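PDB 1UYN: NalP translocator from Neisseria meningitidis, which forms the C-terminal outer-membrane β-barrel of an autotransporter, a hydrophilic pore through which the protease passenger domain is translocated to the bacterial cell surface. Local coordinates for residues D16-H21 against L184-F189; D23-R28 against L154-A159. One frame throughout, in Å; residues are numbered along the deposited sequence.

Contact 1: D16-H21 against L184-F189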
ATOM      1  N   ASP A  16      14.001   3.925  -8.321  1.00 17.94           N
ATOM      2  CA  ASP A  16      13.220   2.720  -8.444  1.00 18.18           C
ATOM      3  C   ASP A  16      12.826   2.109  -7.124  1.00 18.02           C
ATOM      4  O   ASP A  16      11.711   1.604  -6.984  1.00 18.45           O
ATOM      5  CB  ASP A  16      14.044   1.686  -9.224  1.00 18.55           C
ATOM      6  CG  ASP A  16      14.176   2.033 -10.693  1.00 20.06           C
ATOM      7  OD1 ASP A  16      13.469   2.948 -11.141  1.00 23.73           O
ATOM      8  OD2 ASP A  16      14.965   1.466 -11.487  1.00 22.60           O
ATOM      9  N   SER A  17      13.750   2.081  -6.176  1.00 18.24           N
ATOM     10  CA  SER A  17      13.453   1.560  -4.833  1.00 18.36           C
ATOM     11  C   SER A  17      12.462   2.464  -4.133  1.00 18.89           C
ATOM     12  O   SER A  17      11.445   1.997  -3.610  1.00 18.65           O
ATOM     13  CB  SER A  17      14.697   1.405  -3.997  1.00 17.74           C
ATOM     14  OG  SER A  17      15.523   2.552  -4.081  1.00 21.87           O
ATOM     15  N   THR A  18      12.690   3.772  -4.178  1.00 19.88           N
ATOM     16  CA  THR A  18      11.685   4.697  -3.644  1.00 20.80           C
ATOM     17  C   THR A  18      10.320   4.482  -4.274  1.00 20.71           C
ATOM     18  O   THR A  18       9.326   4.377  -3.575  1.00 21.65           O
ATOM     19  CB  THR A  18      12.083   6.134  -3.854  1.00 21.06           C
ATOM     20  OG1 THR A  18      13.371   6.362  -3.280  1.00 21.40           O
ATOM     21  CG2 THR A  18      11.145   7.033  -3.080  1.00 21.35           C
ATOM     22  N   ALA A  19      10.277   4.424  -5.593  1.00 20.65           N
ATOM     23  CA  ALA A  19       9.033   4.108  -6.322  1.00 21.19           C
ATOM     24  C   ALA A  19       8.378   2.799  -5.833  1.00 21.58           C
ATOM     25  O   ALA A  19       7.151   2.738  -5.670  1.00 21.91           O
ATOM     26  CB  ALA A  19       9.327   3.991  -7.808  1.00 20.44           C
ATOM     27  N   ALA A  20       9.197   1.756  -5.636  1.00 21.57           N
ATOM     28  CA  ALA A  20       8.707   0.463  -5.149  1.00 21.51           C
ATOM     29  C   ALA A  20       8.085   0.565  -3.766  1.00 21.03           C
ATOM     30  O   ALA A  20       7.112  -0.105  -3.488  1.00 20.67           O
ATOM     31  CB  ALA A  20       9.823  -0.568  -5.133  1.00 21.67           C
ATOM     32  N   HIS A  21       8.645   1.423  -2.918  1.00 21.48           N
ATOM     33  CA  HIS A  21       8.115   1.649  -1.575  1.00 21.52           C
ATOM     34  C   HIS A  21       6.757   2.383  -1.600  1.00 21.97           C
ATOM     35  O   HIS A  21       5.788   1.930  -0.973  1.00 22.29           O
ATOM     36  CB  HIS A  21       9.095   2.438  -0.710  1.00 21.15           C
ATOM     37  CG  HIS A  21       8.522   2.841   0.605  1.00 20.60           C
ATOM     38  ND1 HIS A  21       8.210   1.932   1.585  1.00 21.87           N
ATOM     39  CD2 HIS A  21       8.130   4.043   1.076  1.00 23.66           C
ATOM     40  CE1 HIS A  21       7.695   2.562   2.624  1.00 23.24           C
ATOM     41  NE2 HIS A  21       7.635   3.847   2.341  1.00 21.81           N
ATOM     42  N   LEU A 184       6.037  12.713  -1.049  1.00 17.50           N
ATOM     43  CA  LEU A 184       7.263  12.027  -0.656  1.00 17.31           C
ATOM     44  C   LEU A 184       8.298  13.111  -0.470  1.00 17.27           C
ATOM     45  O   LEU A 184       8.526  13.866  -1.383  1.00 16.00           O
ATOM     46  CB  LEU A 184       7.719  11.064  -1.745  1.00 16.75           C
ATOM     47  CG  LEU A 184       8.994  10.299  -1.337  1.00 16.51           C
ATOM     48  CD1 LEU A 184       8.737   8.820  -1.263  1.00 16.56           C
ATOM     49  CD2 LEU A 184      10.103  10.572  -2.314  1.00 16.48           C
ATOM     50  N   LYS A 185       8.877  13.216   0.715  1.00 17.83           N
ATOM     51  CA  LYS A 185      10.064  14.040   0.900  1.00 18.85           C
ATOM     52  C   LYS A 185      11.215  13.047   1.161  1.00 18.64           C
ATOM     53  O   LYS A 185      11.141  12.231   2.088  1.00 20.11           O
ATOM     54  CB  LYS A 185       9.877  15.037   2.054  1.00 19.56           C
ATOM     55  CG  LYS A 185       8.509  15.843   2.105  1.00 22.10           C
ATOM     56  CD  LYS A 185       8.700  17.387   1.970  1.00 28.40           C
ATOM     57  CE  LYS A 185       7.844  18.311   2.930  1.00 30.36           C
ATOM     58  NZ  LYS A 185       7.270  17.600   4.123  1.00 35.16           N
ATOM     59  N   GLN A 186      12.235  13.039   0.324  1.00 17.56           N
ATOM     60  CA  GLN A 186      13.401  12.195   0.542  1.00 17.56           C
ATOM     61  C   GLN A 186      14.647  13.053   0.770  1.00 17.40           C
ATOM     62  O   GLN A 186      14.899  13.962  -0.016  1.00 16.89           O
ATOM     63  CB  GLN A 186      13.620  11.303  -0.665  1.00 17.47           C
ATOM     64  CG  GLN A 186      14.731  10.279  -0.522  1.00 16.47           C
ATOM     65  CD  GLN A 186      14.740   9.277  -1.687  1.00 16.27           C
ATOM     66  OE1 GLN A 186      13.895   8.332  -1.738  1.00 10.62           O
ATOM     67  NE2 GLN A 186      15.667   9.495  -2.647  1.00 14.04           N
ATOM     68  N   ASP A 187      15.415  12.734   1.817  1.00 17.31           N
ATOM     69  CA  ASP A 187      16.687  13.389   2.123  1.00 17.74           C
ATOM     70  C   ASP A 187      17.800  13.155   1.119  1.00 16.95           C
ATOM     71  O   ASP A 187      17.830  12.201   0.351  1.00 15.57           O
ATOM     72  CB  ASP A 187      17.242  12.925   3.479  1.00 18.99           C
ATOM     73  CG  ASP A 187      16.308  13.221   4.661  1.00 22.35           C
ATOM     74  OD1 ASP A 187      15.250  13.863   4.423  1.00 26.49           O
ATOM     75  OD2 ASP A 187      16.565  12.849   5.848  1.00 24.17           O
ATOM     76  N   ALA A 188      18.755  14.066   1.181  1.00 17.63           N
ATOM     77  CA  ALA A 188      20.042  13.908   0.532  1.00 17.28           C
ATOM     78  C   ALA A 188      20.776  12.689   1.087  1.00 16.81           C
ATOM     79  O   ALA A 188      20.533  12.270   2.195  1.00 15.42           O
ATOM     80  CB  ALA A 188      20.872  15.126   0.756  1.00 17.74           C
ATOM     81  N   PHE A 189      21.646  12.109   0.274  1.00 16.88           N
ATOM     82  CA  PHE A 189      22.473  11.005   0.706  1.00 17.26           C
ATOM     83  C   PHE A 189      23.748  10.989  -0.109  1.00 17.38           C
ATOM     84  O   PHE A 189      23.900  11.723  -1.078  1.00 16.53           O
ATOM     85  CB  PHE A 189      21.744   9.684   0.520  1.00 17.72           C
ATOM     86  CG  PHE A 189      21.474   9.349  -0.916  1.00 18.65           C
ATOM     87  CD1 PHE A 189      20.428   9.952  -1.592  1.00 19.41           C
ATOM     88  CD2 PHE A 189      22.286   8.464  -1.596  1.00 20.12           C
ATOM     89  CE1 PHE A 189      20.189   9.667  -2.909  1.00 20.88           C
ATOM     90  CE2 PHE A 189      22.056   8.180  -2.909  1.00 21.77           C
ATOM     91  CZ  PHE A 189      20.995   8.790  -3.574  1.00 22.29           C
TER
HETATM   92  O   HOH W   1      14.969   7.934  -4.877  1.00 39.99           O

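Contact 2: D23-R28 against L154-A159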
ATOM      1  N   ASP A  23       4.636   2.436  -3.891  1.00 21.47           N
ATOM      2  CA  ASP A  23       3.668   1.588  -4.573  1.00 20.72           C
ATOM      3  C   ASP A  23       3.143   0.594  -3.553  1.00 21.08           C
ATOM      4  O   ASP A  23       1.945   0.380  -3.450  1.00 22.10           O
ATOM      5  CB  ASP A  23       4.371   0.894  -5.709  1.00 20.29           C
ATOM      6  CG  ASP A  23       3.450   0.087  -6.557  1.00 19.20           C
ATOM      7  OD1 ASP A  23       2.688   0.680  -7.330  1.00 19.96           O
ATOM      8  OD2 ASP A  23       3.466  -1.146  -6.571  1.00 17.25           O
ATOM      9  N   MET A  24       4.044   0.031  -2.757  1.00 21.20           N
ATOM     10  CA  MET A  24       3.647  -0.843  -1.666  1.00 21.28           C
ATOM     11  C   MET A  24       2.801  -0.143  -0.655  1.00 20.13           C
ATOM     12  O   MET A  24       1.849  -0.729  -0.163  1.00 20.42           O
ATOM     13  CB  MET A  24       4.857  -1.470  -0.972  1.00 22.12           C
ATOM     14  CG  MET A  24       5.134  -2.892  -1.476  1.00 26.25           C
ATOM     15  SD  MET A  24       6.776  -3.463  -1.153  1.00 33.76           S
ATOM     16  CE  MET A  24       7.092  -4.323  -2.644  1.00 37.88           C
ATOM     17  N   GLN A  25       3.165   1.090  -0.335  1.00 20.29           N
ATOM     18  CA  GLN A  25       2.449   1.945   0.603  1.00 20.33           C
ATOM     19  C   GLN A  25       1.013   2.211   0.184  1.00 21.05           C
ATOM     20  O   GLN A  25       0.156   2.341   1.035  1.00 23.09           O
ATOM     21  CB  GLN A  25       3.149   3.284   0.768  1.00 20.00           C
ATOM     22  CG  GLN A  25       2.749   4.030   2.005  1.00 20.01           C
ATOM     23  CD  GLN A  25       3.498   3.583   3.260  1.00 21.64           C
ATOM     24  OE1 GLN A  25       3.890   2.421   3.372  1.00 24.08           O
ATOM     25  NE2 GLN A  25       3.648   4.499   4.240  1.00 24.86           N
ATOM     26  N   GLY A  26       0.718   2.281  -1.104  1.00 21.01           N
ATOM     27  CA  GLY A  26      -0.650   2.490  -1.525  1.00 20.81           C
ATOM     28  C   GLY A  26      -1.528   1.299  -1.168  1.00 21.36           C
ATOM     29  O   GLY A  26      -2.740   1.437  -0.911  1.00 22.02           O
ATOM     30  N   ARG A  27      -0.960   0.105  -1.217  1.00 21.41           N
ATOM     31  CA  ARG A  27      -1.746  -1.058  -0.865  1.00 22.21           C
ATOM     32  C   ARG A  27      -1.885  -1.135   0.652  1.00 22.59           C
ATOM     33  O   ARG A  27      -2.954  -1.530   1.147  1.00 22.61           O
ATOM     34  CB  ARG A  27      -1.148  -2.335  -1.422  1.00 22.66           C
ATOM     35  CG  ARG A  27      -1.186  -2.411  -2.953  1.00 22.89           C
ATOM     36  CD  ARG A  27      -0.673  -3.724  -3.448  1.00 23.72           C
ATOM     37  NE  ARG A  27       0.772  -3.699  -3.426  1.00 25.54           N
ATOM     38  CZ  ARG A  27       1.487  -3.113  -4.362  1.00 29.31           C
ATOM     39  NH1 ARG A  27       0.881  -2.517  -5.394  1.00 30.93           N
ATOM     40  NH2 ARG A  27       2.811  -3.123  -4.285  1.00 30.00           N
ATOM     41  N   ARG A  28      -0.844  -0.735   1.387  1.00 21.72           N
ATOM     42  CA  ARG A  28      -0.952  -0.732   2.844  1.00 21.67           C
ATOM     43  C   ARG A  28      -2.114   0.131   3.272  1.00 21.42           C
ATOM     44  O   ARG A  28      -2.855  -0.235   4.178  1.00 20.90           O
ATOM     45  CB  ARG A  28       0.334  -0.240   3.527  1.00 21.41           C
ATOM     46  CG  ARG A  28       1.469  -1.180   3.303  1.00 22.69           C
ATOM     47  CD  ARG A  28       2.777  -0.727   3.870  1.00 25.71           C
ATOM     48  NE  ARG A  28       3.880  -1.627   3.477  1.00 25.42           N
ATOM     49  CZ  ARG A  28       4.902  -1.281   2.693  1.00 25.15           C
ATOM     50  NH1 ARG A  28       4.993  -0.053   2.153  1.00 27.65           N
ATOM     51  NH2 ARG A  28       5.834  -2.175   2.416  1.00 23.40           N
ATOM     52  N   LEU A 154       6.985   9.614   3.588  1.00 16.95           N
ATOM     53  CA  LEU A 154       5.886   9.533   2.655  1.00 17.43           C
ATOM     54  C   LEU A 154       4.584   9.784   3.371  1.00 18.05           C
ATOM     55  O   LEU A 154       4.288   9.131   4.367  1.00 19.48           O
ATOM     56  CB  LEU A 154       5.869   8.153   2.051  1.00 17.38           C
ATOM     57  CG  LEU A 154       4.719   7.837   1.140  1.00 17.06           C
ATOM     58  CD1 LEU A 154       4.674   8.823  -0.073  1.00 16.40           C
ATOM     59  CD2 LEU A 154       4.897   6.392   0.736  1.00 16.34           C
ATOM     60  N   MET A 155       3.788  10.715   2.876  1.00 18.79           N
ATOM     61  CA  MET A 155       2.454  10.917   3.425  1.00 20.18           C
ATOM     62  C   MET A 155       1.398  10.618   2.419  1.00 19.37           C
ATOM     63  O   MET A 155       1.561  10.895   1.271  1.00 20.12           O
ATOM     64  CB  MET A 155       2.277  12.334   3.888  1.00 20.43           C
ATOM     65  CG  MET A 155       3.107  12.560   5.130  1.00 25.74           C
ATOM     66  SD  MET A 155       3.087  14.270   5.690  1.00 35.05           S
ATOM     67  CE  MET A 155       1.125  14.802   5.159  1.00 31.64           C
ATOM     68  N   GLN A 156       0.299  10.067   2.850  1.00 18.89           N
ATOM     69  CA  GLN A 156      -0.801   9.892   1.933  1.00 18.62           C
ATOM     70  C   GLN A 156      -2.019  10.562   2.540  1.00 18.57           C
ATOM     71  O   GLN A 156      -2.211  10.568   3.781  1.00 17.51           O
ATOM     72  CB  GLN A 156      -1.073   8.407   1.680  1.00 18.47           C
ATOM     73  CG  GLN A 156       0.110   7.617   1.159  1.00 18.45           C
ATOM     74  CD  GLN A 156      -0.111   6.163   1.386  1.00 21.35           C
ATOM     75  OE1 GLN A 156      -0.465   5.761   2.499  1.00 25.99           O
ATOM     76  NE2 GLN A 156       0.092   5.357   0.363  1.00 21.32           N
ATOM     77  N   LEU A 157      -2.805  11.163   1.649  1.00 18.14           N
ATOM     78  CA  LEU A 157      -4.138  11.653   1.956  1.00 18.50           C
ATOM     79  C   LEU A 157      -5.140  11.114   0.934  1.00 17.69           C
ATOM     80  O   LEU A 157      -4.897  11.134  -0.275  1.00 16.82           O
ATOM     81  CB  LEU A 157      -4.155  13.170   1.909  1.00 19.48           C
ATOM     82  CG  LEU A 157      -4.108  13.828   3.279  1.00 22.46           C
ATOM     83  CD1 LEU A 157      -3.838  15.308   3.088  1.00 24.89           C
ATOM     84  CD2 LEU A 157      -5.484  13.635   3.982  1.00 25.14           C
ATOM     85  N   GLY A 158      -6.280  10.670   1.423  1.00 17.03           N
ATOM     86  CA  GLY A 158      -7.224   9.955   0.603  1.00 17.06           C
ATOM     87  C   GLY A 158      -8.641  10.424   0.863  1.00 17.11           C
ATOM     88  O   GLY A 158      -9.028  10.717   2.009  1.00 17.19           O
ATOM     89  N   ALA A 159      -9.415  10.477  -0.208  1.00 15.70           N
ATOM     90  CA  ALA A 159     -10.799  10.774  -0.108  1.00 15.83           C
ATOM     91  C   ALA A 159     -11.486   9.797  -1.028  1.00 15.76           C
ATOM     92  O   ALA A 159     -11.160   9.717  -2.167  1.00 16.74           O
ATOM     93  CB  ALA A 159     -11.063  12.207  -0.513  1.00 15.43           C
TER
HETATM   94  O   HOH W   2       2.551   6.966   4.050  1.00 31.53           O

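Contact 1: D16-H21 against L184-F189
T18 and Q186 join the helix that fills the pore of the NalP translocator to the wall of its 12-stranded antiparallel β-barrel. T18 lies on helix 12-34, and L184 and Q186, two residues apart on strand 172-192, both turn their side chains inward to it, while K185 between them faces outward.

The polar part of the contact is a direct bond and a water bridge. T18 OG1 donates to Q186 OE1 over 2.6 Å; the hydroxyl lies in the carbonyl plane on a lone pair, with a C=O...O angle of 137°. Y14 O, on the same helix, is also a hydrogen-bond partner of this hydroxyl. The extended Q186 chain, its CG anti to the backbone N (chi1 -175°), carries the amide from the wall to the helix. Its oxygen also bonds to the hydroxyl of Y132 on strand 121-139, so OE1 has partners on both the interior helix and another wall strand. A water closes the other side of the amide: it donates to T18 OG1 and accepts from Q186 NE2, at 2.8 Å from each atom. Both ends of the amide have partners, consistent with the modelled orientation.

The apolar part is carried by T18 CG2, which is anti to the backbone N and points at the isobutyl end of L184, whose methyl CD1 lies 3.5 Å away and CD2 3.8 Å. Y132 packs on both T18 and L184 and completes this buried patch beside the polar one. One threonine thus serves both kinds of contact, its methyl standing 3.3 Å from the same Q186 OE1 that its hydroxyl binds.

Contact 2: D23-R28 against L154-A159
Q25 leaves helix 12-34 with CG anti to its N and then bends at chi2 (83°), presenting the flank of its chain to L154 and Q156 of strand 145-163 while its amide runs on along the barrel wall. Q156 has CG beside the backbone N and is extended beyond it, carrying its amide inward to the helix backbone. The contact joins the helix inside the β-barrel pore to a transmembrane strand of the wall, with buried glutamines bridging the two.

Q156 NE2 donates to the carbonyl oxygen of Q25 at 3.1 Å. The N-H...O line is nearly straight, but the C=O...N angle is 88°: NE2 comes in above the carbonyl plane, off the lone pairs, and also lies 3.4 Å from Q25 CG. At the other end of this amide, Q156 OE1 is bonded by the hydroxyl of S128.

L154 meets Q25 from the opposite direction, its methyl CD2 3.4 Å from CG and 3.6 Å from CB of Q25. Beyond this apolar touch the amide of Q25 is held at both ends. Q25 OE1 accepts from R28 NH1, one turn on, at 3.0 Å; Q25 NE2 gives a hydrogen to a water 2.7 Å away, which in turn donates to L154 O, and it also bonds to S108 OG. A helix glutamine is thus tied to its own helix, to the strand facing it and to a further strand of the wall.

The axes of the segments 23-28 and 154-159 come within 10.1 Å and cross at -43°. R27 and D23, paired on the side of the helix turned from this strand, reach D52 on strand 43-57 and R266 on strand 265-278 respectively.

How the contacts relate
Both contacts pin helix 12-34 to the barrel wall, with centres about 14 Å apart. Along the chain the order is 16-21, 23-28, 154-159, 184-189, so contact 2 is enclosed by contact 1. Successive parts of the helix meet strands 172-192 and 145-163, which follow each other in sequence and are antiparallel neighbours in the sheet. The two sites pack against each other: H21 CD2 lies 4.0 Å from L154 CD2, and L184 CB lies 4.1 Å from L154 CD1. Contact 2 is near the centre of the chain and contact 1 farther out; together they seat the helix lengthwise inside the hydrophilic pore, which it occupies in this structure.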